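Local coordinates for alginate lyase AlgAT5 (Defluviitalea, PDB 5ZQI), which probably cleaves the polysaccharide alginate by a beta-elimination (lyase) mechanism, as a polysaccharide lyase of family 7, at residues D98-V103 against E260-V265; I146-I151 against G202-V207. All coordinates share one frame; numbering follows the deposited sequence.

Interaction 1: residues D98-V103 against E260-V265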
ATOM      1  N   ASP A  98      14.037  14.608   5.179  1.00 15.46           N
ATOM      2  CA  ASP A  98      15.268  13.941   5.568  1.00 16.46           C
ATOM      3  C   ASP A  98      15.983  13.291   4.394  1.00 17.06           C
ATOM      4  O   ASP A  98      17.154  12.924   4.521  1.00 19.65           O
ATOM      5  CB  ASP A  98      14.992  12.866   6.620  1.00 23.04           C
ATOM      6  CG  ASP A  98      14.624  13.450   7.951  1.00 33.82           C
ATOM      7  OD1 ASP A  98      15.003  14.613   8.190  1.00 28.75           O
ATOM      8  OD2 ASP A  98      13.964  12.749   8.750  1.00 36.45           O
ATOM      9  N   GLY A  99      15.299  13.131   3.267  1.00 15.31           N
ATOM     10  CA  GLY A  99      15.905  12.520   2.102  1.00 14.47           C
ATOM     11  C   GLY A  99      16.082  11.022   2.188  1.00 13.66           C
ATOM     12  O   GLY A  99      16.995  10.487   1.555  1.00 18.54           O
ATOM     13  N   ASP A 100      15.238  10.327   2.963  1.00 12.94           N
ATOM     14  CA  ASP A 100      15.396   8.886   3.107  1.00 12.20           C
ATOM     15  C   ASP A 100      14.092   8.090   3.047  1.00 10.72           C
ATOM     16  O   ASP A 100      14.107   6.889   3.325  1.00 12.04           O
ATOM     17  CB  ASP A 100      16.136   8.548   4.411  1.00 15.80           C
ATOM     18  CG  ASP A 100      15.438   9.026   5.666  1.00 14.04           C
ATOM     19  OD1 ASP A 100      14.362   9.626   5.618  1.00 14.35           O
ATOM     20  OD2 ASP A 100      16.029   8.782   6.758  1.00 22.21           O
ATOM     21  N   ALA A 101      12.970   8.696   2.683  1.00  9.76           N
ATOM     22  CA  ALA A 101      11.732   7.952   2.506  1.00  8.55           C
ATOM     23  C   ALA A 101      10.847   8.685   1.516  1.00  8.88           C
ATOM     24  O   ALA A 101      11.014   9.879   1.269  1.00 10.49           O
ATOM     25  CB  ALA A 101      10.992   7.757   3.828  1.00  9.10           C
ATOM     26  N   VAL A 102       9.907   7.947   0.944  1.00  7.80           N
ATOM     27  CA  VAL A 102       8.916   8.509   0.027  1.00  7.31           C
ATOM     28  C   VAL A 102       7.606   8.714   0.770  1.00  5.73           C
ATOM     29  O   VAL A 102       7.075   7.777   1.384  1.00  6.53           O
ATOM     30  CB  VAL A 102       8.696   7.594  -1.189  1.00  7.52           C
ATOM     31  CG1 VAL A 102       7.646   8.162  -2.136  1.00  7.26           C
ATOM     32  CG2 VAL A 102       9.982   7.383  -1.957  1.00  8.37           C
ATOM     33  N   VAL A 103       7.086   9.925   0.693  1.00  7.73           N
ATOM     34  CA  VAL A 103       5.824  10.331   1.295  1.00  6.98           C
ATOM     35  C   VAL A 103       4.689  10.059   0.317  1.00  6.03           C
ATOM     36  O   VAL A 103       4.751  10.475  -0.851  1.00  8.12           O
ATOM     37  CB  VAL A 103       5.863  11.825   1.655  1.00  6.87           C
ATOM     38  CG1 VAL A 103       4.494  12.266   2.234  1.00 10.35           C
ATOM     39  CG2 VAL A 103       6.977  12.135   2.609  1.00  8.77           C
ATOM     40  N   GLU A 260       5.133   7.168   5.040  1.00  7.60           N
ATOM     41  CA  GLU A 260       6.475   7.324   4.493  1.00  8.06           C
ATOM     42  C   GLU A 260       7.073   5.927   4.380  1.00  8.72           C
ATOM     43  O   GLU A 260       7.112   5.189   5.372  1.00  9.07           O
ATOM     44  CB  GLU A 260       7.337   8.227   5.378  1.00 10.50           C
ATOM     45  CG  GLU A 260       6.778   9.630   5.533  1.00 10.17           C
ATOM     46  CD  GLU A 260       7.722  10.629   6.182  1.00 12.28           C
ATOM     47  OE1 GLU A 260       8.945  10.331   6.291  1.00 14.88           O
ATOM     48  OE2 GLU A 260       7.235  11.706   6.574  1.00 18.06           O
ATOM     49  N   ILE A 261       7.498   5.558   3.172  1.00  7.70           N
ATOM     50  CA  ILE A 261       8.103   4.248   2.903  1.00  8.12           C
ATOM     51  C   ILE A 261       9.610   4.451   2.739  1.00  7.65           C
ATOM     52  O   ILE A 261      10.062   5.166   1.834  1.00  8.13           O
ATOM     53  CB  ILE A 261       7.496   3.548   1.661  1.00  7.74           C
ATOM     54  CG1 ILE A 261       5.995   3.361   1.882  1.00  7.21           C
ATOM     55  CG2 ILE A 261       8.257   2.244   1.367  1.00  6.39           C
ATOM     56  CD1 ILE A 261       5.292   2.547   0.769  1.00  8.79           C
ATOM     57  N   TYR A 262      10.381   3.764   3.574  1.00  8.17           N
ATOM     58  CA  TYR A 262      11.842   3.798   3.575  1.00  9.15           C
ATOM     59  C   TYR A 262      12.466   2.737   2.687  1.00  8.77           C
ATOM     60  O   TYR A 262      13.480   3.009   2.029  1.00 10.74           O
ATOM     61  CB  TYR A 262      12.342   3.593   5.013  1.00 10.23           C
ATOM     62  CG  TYR A 262      12.128   4.759   5.924  1.00 11.17           C
ATOM     63  CD1 TYR A 262      10.898   4.985   6.512  1.00 15.29           C
ATOM     64  CD2 TYR A 262      13.157   5.660   6.179  1.00 12.73           C
ATOM     65  CE1 TYR A 262      10.711   6.066   7.251  1.00 17.33           C
ATOM     66  CE2 TYR A 262      12.977   6.738   6.990  1.00 15.47           C
ATOM     67  CZ  TYR A 262      11.775   6.971   7.480  1.00 16.60           C
ATOM     68  OH  TYR A 262      11.567   8.062   8.363  1.00 21.06           O
ATOM     69  N   ASN A 263      11.868   1.545   2.640  1.00  9.25           N
ATOM     70  CA  ASN A 263      12.354   0.440   1.834  1.00  8.61           C
ATOM     71  C   ASN A 263      11.145  -0.362   1.384  1.00  9.48           C
ATOM     72  O   ASN A 263      10.140  -0.449   2.094  1.00  8.19           O
ATOM     73  CB  ASN A 263      13.340  -0.467   2.616  1.00  9.89           C
ATOM     74  CG  ASN A 263      14.616   0.258   3.051  1.00 11.47           C
ATOM     75  OD1 ASN A 263      15.536   0.505   2.256  1.00 14.45           O
ATOM     76  ND2 ASN A 263      14.672   0.612   4.324  1.00 14.61           N
ATOM     77  N   LEU A 264      11.254  -0.949   0.205  1.00  8.87           N
ATOM     78  CA  LEU A 264      10.170  -1.667  -0.458  1.00  6.83           C
ATOM     79  C   LEU A 264      10.819  -2.692  -1.375  1.00  8.06           C
ATOM     80  O   LEU A 264      11.642  -2.324  -2.217  1.00 14.80           O
ATOM     81  CB  LEU A 264       9.281  -0.719  -1.256  1.00  9.26           C
ATOM     82  CG  LEU A 264       8.104  -1.333  -2.007  1.00  9.17           C
ATOM     83  CD1 LEU A 264       7.131  -1.973  -1.052  1.00 10.39           C
ATOM     84  CD2 LEU A 264       7.404  -0.220  -2.810  1.00 10.62           C
ATOM     85  N   VAL A 265      10.450  -3.958  -1.215  1.00  6.85           N
ATOM     86  CA  VAL A 265      10.964  -5.022  -2.071  1.00  7.64           C
ATOM     87  C   VAL A 265       9.870  -6.040  -2.354  1.00  7.17           C
ATOM     88  O   VAL A 265       9.081  -6.398  -1.480  1.00  8.19           O
ATOM     89  CB  VAL A 265      12.207  -5.725  -1.470  1.00  9.60           C
ATOM     90  CG1 VAL A 265      11.878  -6.518  -0.235  1.00 18.35           C
ATOM     91  CG2 VAL A 265      12.922  -6.598  -2.494  1.00 11.36           C
TER
HETATM   92  O   HOH W   1      13.443  10.036   7.993  1.00 19.89           O
HETATM   93  O   HOH W   2      15.517   4.770   2.811  1.00 14.88           O

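Interaction 2: residues I146-I151 against G202-V207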
ATOM      1  N   ILE A 146       8.095  -6.919   1.189  1.00  6.49           N
ATOM      2  CA  ILE A 146       8.533  -6.326   2.446  1.00  8.28           C
ATOM      3  C   ILE A 146       8.403  -4.814   2.350  1.00  6.85           C
ATOM      4  O   ILE A 146       8.930  -4.195   1.413  1.00  9.57           O
ATOM      5  CB  ILE A 146       9.977  -6.693   2.806  1.00  9.33           C
ATOM      6  CG1 ILE A 146      10.205  -8.182   2.694  1.00  8.52           C
ATOM      7  CG2 ILE A 146      10.242  -6.229   4.247  1.00 14.98           C
ATOM      8  CD1 ILE A 146      11.666  -8.621   2.863  1.00 12.39           C
ATOM      9  N   ILE A 147       7.688  -4.215   3.294  1.00  7.69           N
ATOM     10  CA  ILE A 147       7.537  -2.767   3.355  1.00  8.34           C
ATOM     11  C   ILE A 147       8.073  -2.280   4.699  1.00  8.04           C
ATOM     12  O   ILE A 147       7.649  -2.765   5.750  1.00  9.48           O
ATOM     13  CB  ILE A 147       6.077  -2.307   3.211  1.00  6.95           C
ATOM     14  CG1 ILE A 147       5.299  -3.032   2.120  1.00  7.65           C
ATOM     15  CG2 ILE A 147       6.060  -0.780   2.969  1.00  9.33           C
ATOM     16  CD1 ILE A 147       3.843  -2.627   2.101  1.00 10.61           C
ATOM     17  N   ASP A 148       9.009  -1.327   4.668  1.00  8.49           N
ATOM     18  CA  ASP A 148       9.604  -0.680   5.836  1.00  8.14           C
ATOM     19  C   ASP A 148       9.064   0.743   5.803  1.00  8.21           C
ATOM     20  O   ASP A 148       9.373   1.493   4.874  1.00  8.37           O
ATOM     21  CB  ASP A 148      11.117  -0.765   5.711  1.00  9.00           C
ATOM     22  CG  ASP A 148      11.847  -0.092   6.811  1.00 13.85           C
ATOM     23  OD1 ASP A 148      11.217   0.439   7.739  1.00 14.42           O
ATOM     24  OD2 ASP A 148      13.109  -0.172   6.766  1.00 17.01           O
ATOM     25  N   GLN A 149       8.196   1.101   6.754  1.00  7.59           N
ATOM     26  CA  GLN A 149       7.406   2.324   6.611  1.00  7.58           C
ATOM     27  C   GLN A 149       7.001   2.849   7.979  1.00 11.10           C
ATOM     28  O   GLN A 149       7.196   2.185   9.004  1.00  9.01           O
ATOM     29  CB  GLN A 149       6.170   2.074   5.725  1.00  9.14           C
ATOM     30  CG  GLN A 149       5.168   1.035   6.308  1.00  9.31           C
ATOM     31  CD  GLN A 149       3.995   0.779   5.403  1.00 11.02           C
ATOM     32  OE1 GLN A 149       3.621   1.620   4.593  1.00 13.09           O
ATOM     33  NE2 GLN A 149       3.425  -0.394   5.516  1.00 11.22           N
ATOM     34  N   LYS A 150       6.444   4.064   7.991  1.00  9.50           N
ATOM     35  CA  LYS A 150       5.777   4.602   9.175  1.00  8.72           C
ATOM     36  C   LYS A 150       4.534   5.334   8.710  1.00  9.48           C
ATOM     37  O   LYS A 150       4.530   5.913   7.623  1.00 11.07           O
ATOM     38  CB  LYS A 150       6.682   5.507   9.979  1.00 12.14           C
ATOM     39  CG  LYS A 150       7.101   6.775   9.266  1.00 10.90           C
ATOM     40  CD  LYS A 150       8.071   7.580  10.126  1.00 13.87           C
ATOM     41  CE  LYS A 150       8.562   8.792   9.387  1.00 13.26           C
ATOM     42  NZ  LYS A 150       9.626   9.487  10.189  1.00 20.75           N
ATOM     43  N   ILE A 151       3.449   5.230   9.462  1.00  7.93           N
ATOM     44  CA  ILE A 151       2.217   5.951   9.147  1.00  7.77           C
ATOM     45  C   ILE A 151       2.227   7.260   9.925  1.00  8.42           C
ATOM     46  O   ILE A 151       2.483   7.259  11.138  1.00 10.91           O
ATOM     47  CB  ILE A 151       0.976   5.110   9.475  1.00  8.63           C
ATOM     48  CG1 ILE A 151       1.038   3.751   8.765  1.00 12.00           C
ATOM     49  CG2 ILE A 151      -0.298   5.914   9.126  1.00  9.23           C
ATOM     50  CD1 ILE A 151       0.082   2.702   9.368  1.00 15.28           C
ATOM     51  N   GLY A 202       4.023   7.702  13.476  1.00 10.57           N
ATOM     52  CA  GLY A 202       5.426   8.009  13.350  1.00 11.52           C
ATOM     53  C   GLY A 202       6.363   6.869  13.669  1.00 10.62           C
ATOM     54  O   GLY A 202       7.571   7.028  13.511  1.00 14.33           O
ATOM     55  N   THR A 203       5.841   5.720  14.078  1.00 11.64           N
ATOM     56  CA  THR A 203       6.665   4.590  14.473  1.00 10.62           C
ATOM     57  C   THR A 203       7.017   3.760  13.231  1.00 10.03           C
ATOM     58  O   THR A 203       6.128   3.247  12.535  1.00 10.11           O
ATOM     59  CB  THR A 203       5.943   3.738  15.519  1.00 11.38           C
ATOM     60  OG1 THR A 203       5.599   4.539  16.665  1.00 13.58           O
ATOM     61  CG2 THR A 203       6.864   2.573  15.961  1.00 15.01           C
ATOM     62  N   ARG A 204       8.315   3.607  12.969  1.00 11.01           N
ATOM     63  CA  ARG A 204       8.787   2.784  11.864  1.00  9.37           C
ATOM     64  C   ARG A 204       8.556   1.305  12.163  1.00 11.36           C
ATOM     65  O   ARG A 204       8.806   0.828  13.274  1.00 19.62           O
ATOM     66  CB  ARG A 204      10.285   3.057  11.616  1.00 13.93           C
ATOM     67  CG  ARG A 204      10.827   2.564  10.268  1.00 17.38           C
ATOM     68  CD  ARG A 204      12.162   3.209   9.939  1.00 18.25           C
ATOM     69  NE  ARG A 204      12.860   2.487   8.891  1.00 18.78           N
ATOM     70  CZ  ARG A 204      14.025   2.840   8.397  1.00 10.67           C
ATOM     71  NH1 ARG A 204      14.648   3.918   8.867  1.00 16.19           N
ATOM     72  NH2 ARG A 204      14.568   2.135   7.409  1.00 19.88           N
ATOM     73  N   PHE A 205       8.059   0.585  11.160  1.00  9.34           N
ATOM     74  CA  PHE A 205       7.875  -0.857  11.280  1.00  9.02           C
ATOM     75  C   PHE A 205       8.123  -1.516   9.930  1.00  8.46           C
ATOM     76  O   PHE A 205       8.042  -0.876   8.869  1.00  9.61           O
ATOM     77  CB  PHE A 205       6.466  -1.250  11.796  1.00 11.16           C
ATOM     78  CG  PHE A 205       5.327  -0.908  10.881  1.00  9.78           C
ATOM     79  CD1 PHE A 205       4.700   0.281  10.995  1.00 11.94           C
ATOM     80  CD2 PHE A 205       4.810  -1.819   9.956  1.00 10.24           C
ATOM     81  CE1 PHE A 205       3.588   0.620  10.171  1.00 11.41           C
ATOM     82  CE2 PHE A 205       3.741  -1.486   9.149  1.00 10.51           C
ATOM     83  CZ  PHE A 205       3.162  -0.238   9.228  1.00  8.46           C
ATOM     84  N   THR A 206       8.380  -2.817   9.978  1.00  8.24           N
ATOM     85  CA  THR A 206       8.410  -3.637   8.780  1.00  7.63           C
ATOM     86  C   THR A 206       7.242  -4.601   8.780  1.00  7.23           C
ATOM     87  O   THR A 206       6.905  -5.194   9.809  1.00  9.59           O
ATOM     88  CB  THR A 206       9.726  -4.407   8.651  1.00 11.36           C
ATOM     89  OG1 THR A 206       9.855  -5.390   9.679  1.00 15.82           O
ATOM     90  CG2 THR A 206      10.866  -3.452   8.747  1.00  9.35           C
ATOM     91  N   VAL A 207       6.634  -4.764   7.614  1.00  7.60           N
ATOM     92  CA  VAL A 207       5.625  -5.782   7.390  1.00  8.01           C
ATOM     93  C   VAL A 207       6.058  -6.603   6.189  1.00  8.82           C
ATOM     94  O   VAL A 207       6.468  -6.053   5.160  1.00  9.19           O
ATOM     95  CB  VAL A 207       4.225  -5.173   7.214  1.00  9.59           C
ATOM     96  CG1 VAL A 207       4.136  -4.188   6.066  1.00  9.25           C
ATOM     97  CG2 VAL A 207       3.189  -6.283   7.078  1.00 10.56           C
TER
HETATM   98  O   HOH W   3       8.965   9.379  13.119  1.00 30.47           O

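Interaction 1: residues D98-V103 against E260-V265
Ala101 sets its methyl squarely on the ring of Tyr262: CB of Ala101 sits 3.6 Å from the centroid of the Tyr262 ring, straight above its centre, a CH-pi contact in which ring carbons on both sides of the ring lie almost equally near. The phenol reaches this place because CG of Tyr262 stands anti to its own carbonyl carbon (chi1 -72°), which carries the ring back over the chain of 98-103. Beside it the backbones are tightly joined. Val102 N gives its hydrogen to Ile261 O at 2.9 Å, Ile261 N answers to Val102 O, and both bonds are nearly straight. Val103 and Glu260 form the next, non-hydrogen-bonded antiparallel pair; their side chains run alongside each other, with Val103 CG2 3.9 Å from Glu260 CG, while Asn96 holds the carboxylate through Glu260 OE1. This pairing belongs to the convex sheet of the PL7 beta-sandwich, a jelly-roll fold. Tyr262 and Asn263 both face Asp148 of the next strand, so a classic beta bulge interrupts strand 256-269 at the residue that carries the ring. Beyond the ring the contact loosens into charge and water. Asp100 OD2 lies at the edge of the Tyr262 ring, in its plane, 3.7 Å from Tyr262 CE2, with carboxylate and ring turned 67° apart. One water donates to Asp98 OD2 and, at 2.6 Å, to Asp100 OD1, and accepts from Tyr262 OH at 2.7 Å, probably easing the repulsion between the two aspartates. The same hydroxyl is bonded to Lys150, whose positive charge would add to that effect. A second water bridges the main chains, donating to Asp100 O and to Tyr262 O where direct pairing has ended.

Interaction 2: residues I146-I151 against G202-V207
Strands 146-151 and 205-207 run antiparallel, their axes 4.8 Å apart at closest approach and 157° between directions, as neighbours in the convex sheet of the jelly-roll sandwich. Ile147 pairs with Val207, and Gln149 with Phe205, through two reciprocal N-H to O bonds each. On the face of Asp148 and Thr206, Arg204, its CG anti to the backbone N (chi1 -164°) and its chain extended to NE, reaches across and grips Asp148 side-on: NE of Arg204 meets Asp148 OD1 on its syn side at 2.9 Å, and NH2 of Arg204 comes to Asp148 OD2 from above the carboxylate plane at 2.8 Å. Both oxygens lie near the guanidinium plane, but the carboxylate is twisted 34° against it. Asn263 ND2 also binds OD2. An asparagine in place of Asp148 would probably leave the Arg204 guanidinium without its charge partner and freer to swing. On the other face Gln149 CG lies over the Phe205 ring, 4.2 Å from its centroid, and Ile151 CD1 meets the ring's edge; Asn259 and Val163 hold the Gln149 amide. Gly202, in the loop leading to 205-207, gives its N-H to Ile151 O, and a water accepts from Lys150 NZ while donating to Gly202 O at 2.8 Å.

Overall arrangement
Interaction 1 and interaction 2 are successive pairings in one sheet, ordered 102-107, 256-269, 142-153, 205-212, with centres about 9 Å apart; along the chain, interaction 2 is nested within the loop that interaction 1 closes. The two inner strands stitch them together: Tyr262 N lies 2.8 Å from Asp148 O, and Val265 O lies 2.9 Å from Ile146 N, both probable hydrogen bonds. Arg204 also makes a cation-pi contact with the Tyr262 ring, linking the two outer-face clusters. On the inner face, Ile151 and Val207 pack against strands 160-167 and 172-179 of the opposing sheet, whose concave side probably carries the alginate-binding groove, as in other PL7 lyases.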